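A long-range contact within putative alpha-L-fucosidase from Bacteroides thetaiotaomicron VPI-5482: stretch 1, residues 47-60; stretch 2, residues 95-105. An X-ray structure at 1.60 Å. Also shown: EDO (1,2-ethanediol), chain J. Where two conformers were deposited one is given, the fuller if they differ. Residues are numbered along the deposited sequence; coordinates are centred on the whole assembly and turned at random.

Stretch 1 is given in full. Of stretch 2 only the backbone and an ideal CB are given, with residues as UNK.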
# COMPACT_ATOMS: atom_id res chain seq x y z
N PRO A 47 1.32 11.84 1.75
CA PRO A 47 1.30 10.76 0.79
C PRO A 47 0.91 11.28 -0.62
O PRO A 47 0.14 12.23 -0.78
CB PRO A 47 0.24 9.81 1.35
CG PRO A 47 0.17 10.11 2.79
CD PRO A 47 0.42 11.59 2.89
N ILE A 48 1.42 10.58 -1.64
CA ILE A 48 1.18 10.97 -3.01
C ILE A 48 -0.31 10.83 -3.38
O ILE A 48 -0.92 9.79 -3.15
CB ILE A 48 2.08 10.16 -4.00
CG1 ILE A 48 3.57 10.46 -3.73
CG2 ILE A 48 1.73 10.44 -5.49
CD1 ILE A 48 4.03 11.87 -4.05
N GLU A 49 -0.86 11.87 -3.96
CA GLU A 49 -2.30 11.88 -4.35
C GLU A 49 -2.65 10.92 -5.47
O GLU A 49 -3.68 10.26 -5.40
CB GLU A 49 -2.81 13.29 -4.67
CG GLU A 49 -2.81 14.19 -3.48
CD GLU A 49 -3.84 13.81 -2.41
OE1 GLU A 49 -4.99 13.40 -2.75
OE2 GLU A 49 -3.51 13.98 -1.22
N ASP A 50 -1.81 10.85 -6.49
CA ASP A 50 -2.07 9.97 -7.63
C ASP A 50 -0.79 9.42 -8.14
O ASP A 50 0.01 10.13 -8.74
CB ASP A 50 -2.80 10.80 -8.69
CG ASP A 50 -3.16 10.01 -9.94
OD1 ASP A 50 -2.85 8.82 -10.01
OD2 ASP A 50 -3.79 10.62 -10.86
N TYR A 51 -0.57 8.14 -7.91
CA TYR A 51 0.67 7.55 -8.36
C TYR A 51 0.75 7.34 -9.88
O TYR A 51 1.84 7.07 -10.40
CB TYR A 51 0.99 6.26 -7.63
CG TYR A 51 -0.15 5.25 -7.49
CD1 TYR A 51 -0.54 4.39 -8.50
CD2 TYR A 51 -0.77 5.12 -6.24
CE1 TYR A 51 -1.55 3.47 -8.29
CE2 TYR A 51 -1.75 4.21 -6.02
CZ TYR A 51 -2.13 3.38 -7.02
OH TYR A 51 -3.14 2.49 -6.76
N ASN A 52 -0.36 7.47 -10.62
CA ASN A 52 -0.29 7.35 -12.06
C ASN A 52 0.31 8.55 -12.78
O ASN A 52 0.36 8.59 -14.01
CB ASN A 52 -1.59 6.84 -12.67
CG ASN A 52 -1.68 5.32 -12.54
OD1 ASN A 52 -0.78 4.58 -12.97
ND2 ASN A 52 -2.75 4.84 -11.91
N ILE A 53 0.78 9.53 -12.03
CA ILE A 53 1.61 10.55 -12.66
C ILE A 53 2.93 9.88 -13.11
O ILE A 53 3.65 10.42 -13.97
CB ILE A 53 1.88 11.75 -11.73
CG1 ILE A 53 2.60 11.37 -10.41
CG2 ILE A 53 0.58 12.54 -11.48
CD1 ILE A 53 3.00 12.57 -9.47
N PHE A 54 3.25 8.72 -12.54
CA PHE A 54 4.46 8.01 -12.90
C PHE A 54 4.28 7.40 -14.28
O PHE A 54 3.64 6.33 -14.42
CB PHE A 54 4.74 6.88 -11.91
CG PHE A 54 6.12 6.27 -12.05
CD1 PHE A 54 6.35 5.21 -12.91
CD2 PHE A 54 7.17 6.77 -11.32
CE1 PHE A 54 7.59 4.71 -13.11
CE2 PHE A 54 8.47 6.25 -11.47
CZ PHE A 54 8.67 5.19 -12.35
N ASN A 55 4.90 8.00 -15.29
CA ASN A 55 4.76 7.55 -16.67
C ASN A 55 5.95 7.93 -17.56
O ASN A 55 5.79 8.76 -18.47
CB ASN A 55 3.43 8.11 -17.22
CG ASN A 55 3.03 7.51 -18.53
OD1 ASN A 55 3.32 6.34 -18.81
ND2 ASN A 55 2.34 8.30 -19.37
N PRO A 56 7.15 7.38 -17.28
CA PRO A 56 8.35 7.72 -18.05
C PRO A 56 8.31 6.94 -19.39
O PRO A 56 8.93 5.88 -19.54
CB PRO A 56 9.49 7.28 -17.16
CG PRO A 56 8.97 6.18 -16.34
CD PRO A 56 7.45 6.43 -16.21
N THR A 57 7.62 7.48 -20.38
CA THR A 57 7.40 6.76 -21.62
C THR A 57 8.66 6.58 -22.50
O THR A 57 8.62 5.77 -23.44
CB THR A 57 6.28 7.43 -22.49
OG1 THR A 57 6.66 8.77 -22.83
CG2 THR A 57 4.91 7.42 -21.75
N GLU A 58 9.74 7.30 -22.20
CA GLU A 58 11.01 7.17 -22.92
C GLU A 58 12.09 6.56 -22.04
O GLU A 58 13.27 6.66 -22.35
CB GLU A 58 11.48 8.53 -23.44
CG GLU A 58 10.58 9.16 -24.49
CD GLU A 58 11.07 10.51 -24.92
OE1 GLU A 58 12.07 10.55 -25.65
OE2 GLU A 58 10.44 11.53 -24.55
N LEU A 59 11.67 5.88 -20.99
CA LEU A 59 12.65 5.28 -20.05
C LEU A 59 13.68 4.48 -20.78
O LEU A 59 13.34 3.60 -21.59
CB LEU A 59 11.94 4.39 -19.05
CG LEU A 59 12.95 3.76 -18.07
CD1 LEU A 59 13.37 4.80 -17.09
CD2 LEU A 59 12.38 2.56 -17.29
N ASN A 60 14.95 4.74 -20.47
CA ASN A 60 16.04 3.96 -21.02
C ASN A 60 17.21 3.96 -20.03
O ASN A 60 18.03 4.87 -20.02
CB ASN A 60 16.49 4.48 -22.36
CG ASN A 60 17.59 3.62 -22.96
OD1 ASN A 60 17.94 2.58 -22.40
ND2 ASN A 60 18.05 3.99 -24.17
N UNK A 95 3.06 -3.62 -1.82
CA UNK A 95 2.10 -3.52 -2.94
C UNK A 95 2.18 -2.16 -3.63
O UNK A 95 1.69 -2.00 -4.77
CB UNK A 95 0.67 -3.76 -2.44
N UNK A 96 2.79 -1.18 -2.96
CA UNK A 96 2.96 0.16 -3.49
C UNK A 96 4.23 0.21 -4.31
O UNK A 96 5.29 0.67 -3.88
CB UNK A 96 2.99 1.20 -2.37
N UNK A 97 4.12 -0.43 -5.46
CA UNK A 97 5.27 -0.61 -6.37
C UNK A 97 4.77 -0.59 -7.82
O UNK A 97 3.61 -0.28 -8.10
CB UNK A 97 6.01 -1.92 -6.07
N UNK A 98 5.68 -0.96 -8.73
CA UNK A 98 5.35 -0.92 -10.15
C UNK A 98 4.19 -1.81 -10.58
O UNK A 98 3.60 -1.59 -11.67
CB UNK A 98 6.59 -1.31 -10.96
N UNK A 99 3.81 -2.79 -9.76
CA UNK A 99 2.62 -3.59 -10.04
C UNK A 99 1.34 -2.72 -10.04
O UNK A 99 0.35 -3.10 -10.66
CB UNK A 99 2.50 -4.71 -9.01
N UNK A 100 1.37 -1.59 -9.32
CA UNK A 100 0.16 -0.80 -9.13
C UNK A 100 -0.19 0.13 -10.25
O UNK A 100 -1.33 0.60 -10.33
CB UNK A 100 0.29 0.02 -7.85
N UNK A 101 0.79 0.45 -11.10
CA UNK A 101 0.64 1.54 -12.02
C UNK A 101 0.29 1.11 -13.43
O UNK A 101 0.49 -0.06 -13.79
CB UNK A 101 1.93 2.36 -12.04
N UNK A 102 -0.31 2.02 -14.19
CA UNK A 102 -0.68 1.74 -15.60
C UNK A 102 0.52 1.64 -16.54
O UNK A 102 0.49 0.85 -17.50
CB UNK A 102 -1.62 2.83 -16.11
N UNK A 103 1.57 2.40 -16.23
CA UNK A 103 2.82 2.36 -16.99
C UNK A 103 3.33 0.92 -17.06
O UNK A 103 3.38 0.20 -16.06
CB UNK A 103 3.87 3.27 -16.36
N UNK A 104 3.68 0.50 -18.28
CA UNK A 104 4.11 -0.86 -18.54
C UNK A 104 3.16 -1.95 -18.06
O UNK A 104 3.56 -3.10 -17.85
CB UNK A 104 5.48 -1.08 -17.89
N UNK A 105 1.87 -1.60 -18.00
CA UNK A 105 0.79 -2.54 -17.69
C UNK A 105 1.04 -3.26 -16.37
O UNK A 105 0.67 -4.45 -16.23
CB UNK A 105 0.63 -3.56 -18.82
C1 EDO J . -5.58 8.69 -2.74
O1 EDO J . -4.35 8.68 -3.40
C2 EDO J . -5.89 10.06 -2.12
O2 EDO J . -5.95 11.05 -3.14

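Positions 95, 97 and 99 have no atom of stretch 1 within 5.5 Å of their ideal CB, so stretch 1 sets no preference and many residues would do; they are Pro 95, whose phi of -71° suits proline, Cys 97 and Lys 99.

At position 96 CA-to-CB points sideways and the ideal CB touches nothing, yet a gap lies between it and Ile 48 and Tyr 51. A long side chain, aromatic or aliphatic, could cross it. Tyr 96 does: with chi1 at -162° (t), its CE1 lies 3.6 Å from Tyr 51 CD2, and its OH is 3.6 Å from Ile 48 CB. Waters link that OH to Ile 48 N and Ile 48 O.

Position 98 points sideways, with Phe 54 some way off. A medium or large apolar chain would suit, and Leu 98 brings CD2 to 3.7 Å from Phe 54 CE1.

At position 100 CB points toward stretch 1, with the ideal CB 3.9 Å from Tyr 51 CE1. That is already van der Waals contact, which favours a small residue, and Ala 100 needs only its methyl.

Position 101 points sideways, its ideal CB 3.6 Å from Asn 52 OD1 and 4.8 Å from Tyr 51 CD1. A compact apolar group fits beside the ring: Val 101 places CG1 3.9 Å from Tyr 51 CD1.

Position 102 points toward stretch 1, but its backbone makes the specific contact: N donates to Asn 52 OD1 at 2.9 Å and 175°. Only proline would forfeit this bond, so many side chains suit. Lys 102 is deposited, with CG 3.6 Å from Asn 52 OD1.

Position 103 points toward stretch 1, its ideal CB 3.6 Å from Phe 54 O. Phe 54, Pro 56 and Leu 59 offer apolar surface and Pro 56 O an acceptor, so a large aromatic, ideally with a donor, is indicated. Trp 103 buries the largest area, 119 Å². Pro 56 CD lies over the face of its five-membered ring, Phe 54 directs an edge at its face, and Leu 59 CD2 meets its edge, 3.7 Å from Trp 103 CZ2. Trp 103 NE1 donates a weak bond to Pro 56 O (3.2 Å, 137°).

Position 104 has positive phi (54°), which glycine or asparagine would accept readily. CB points sideways, but a long chain could reach Leu 59. Arg 104 lays its guanidinium face against Leu 59 CD2, 3.7 Å from Arg 104 NH2, and a water joins NH2 to Leu 59 O.

Position 105, out of reach and with positive phi (55°), would suit glycine, asparagine or aspartate; it is Asp 105.

Stretch 2 95-105: PYCLKAVKWRD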
# COMPACT_ATOMS: atom_id res chain seq x y z
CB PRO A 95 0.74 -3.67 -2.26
CG PRO A 95 1.00 -3.18 -0.82
CD PRO A 95 2.42 -3.56 -0.50
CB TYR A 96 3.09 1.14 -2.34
CG TYR A 96 2.87 2.59 -2.63
CD1 TYR A 96 1.81 3.02 -3.42
CD2 TYR A 96 3.66 3.57 -2.05
CE1 TYR A 96 1.53 4.38 -3.61
CE2 TYR A 96 3.39 4.92 -2.27
CZ TYR A 96 2.34 5.31 -3.04
OH TYR A 96 2.01 6.65 -3.15
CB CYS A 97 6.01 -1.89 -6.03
SG CYS A 97 5.18 -3.45 -6.47
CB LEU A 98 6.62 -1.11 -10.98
CG LEU A 98 7.56 0.09 -10.88
CD1 LEU A 98 8.92 -0.35 -11.52
CD2 LEU A 98 7.02 1.39 -11.52
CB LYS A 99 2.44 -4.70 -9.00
CG LYS A 99 3.49 -5.77 -9.07
CD LYS A 99 3.21 -6.89 -8.11
CE LYS A 99 4.15 -8.05 -8.26
NZ LYS A 99 3.94 -8.79 -9.55
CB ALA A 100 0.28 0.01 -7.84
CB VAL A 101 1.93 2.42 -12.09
CG1 VAL A 101 2.27 2.99 -10.74
CG2 VAL A 101 3.11 1.64 -12.74
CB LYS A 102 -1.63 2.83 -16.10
CG LYS A 102 -2.96 2.91 -15.36
CD LYS A 102 -3.71 4.18 -15.76
CE LYS A 102 -5.11 4.29 -15.09
NZ LYS A 102 -5.90 5.57 -15.44
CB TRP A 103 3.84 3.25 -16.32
CG TRP A 103 5.17 3.26 -16.98
CD1 TRP A 103 5.52 3.96 -18.08
CD2 TRP A 103 6.36 2.56 -16.55
NE1 TRP A 103 6.85 3.73 -18.38
CE2 TRP A 103 7.38 2.90 -17.46
CE3 TRP A 103 6.65 1.71 -15.49
CZ2 TRP A 103 8.68 2.39 -17.34
CZ3 TRP A 103 7.93 1.23 -15.38
CH2 TRP A 103 8.93 1.57 -16.27
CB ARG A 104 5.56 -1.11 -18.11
CG ARG A 104 6.55 -0.37 -19.00
CD ARG A 104 7.95 -0.75 -18.66
NE ARG A 104 8.88 0.01 -19.49
CZ ARG A 104 10.21 -0.03 -19.41
NH1 ARG A 104 10.84 -0.81 -18.55
NH2 ARG A 104 10.92 0.74 -20.22
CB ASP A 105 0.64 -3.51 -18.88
CG ASP A 105 -0.66 -4.33 -18.85
OD1 ASP A 105 -1.70 -3.85 -18.35
OD2 ASP A 105 -0.62 -5.46 -19.35
O HOH W 1 2.85 8.21 -0.81
O HOH W 2 -0.62 7.25 -3.59
O HOH W 3 -3.16 0.32 -8.24
O HOH W 4 1.29 4.91 -14.68
O HOH W 5 -3.08 2.06 -11.91
O HOH W 6 13.50 0.70 -21.58
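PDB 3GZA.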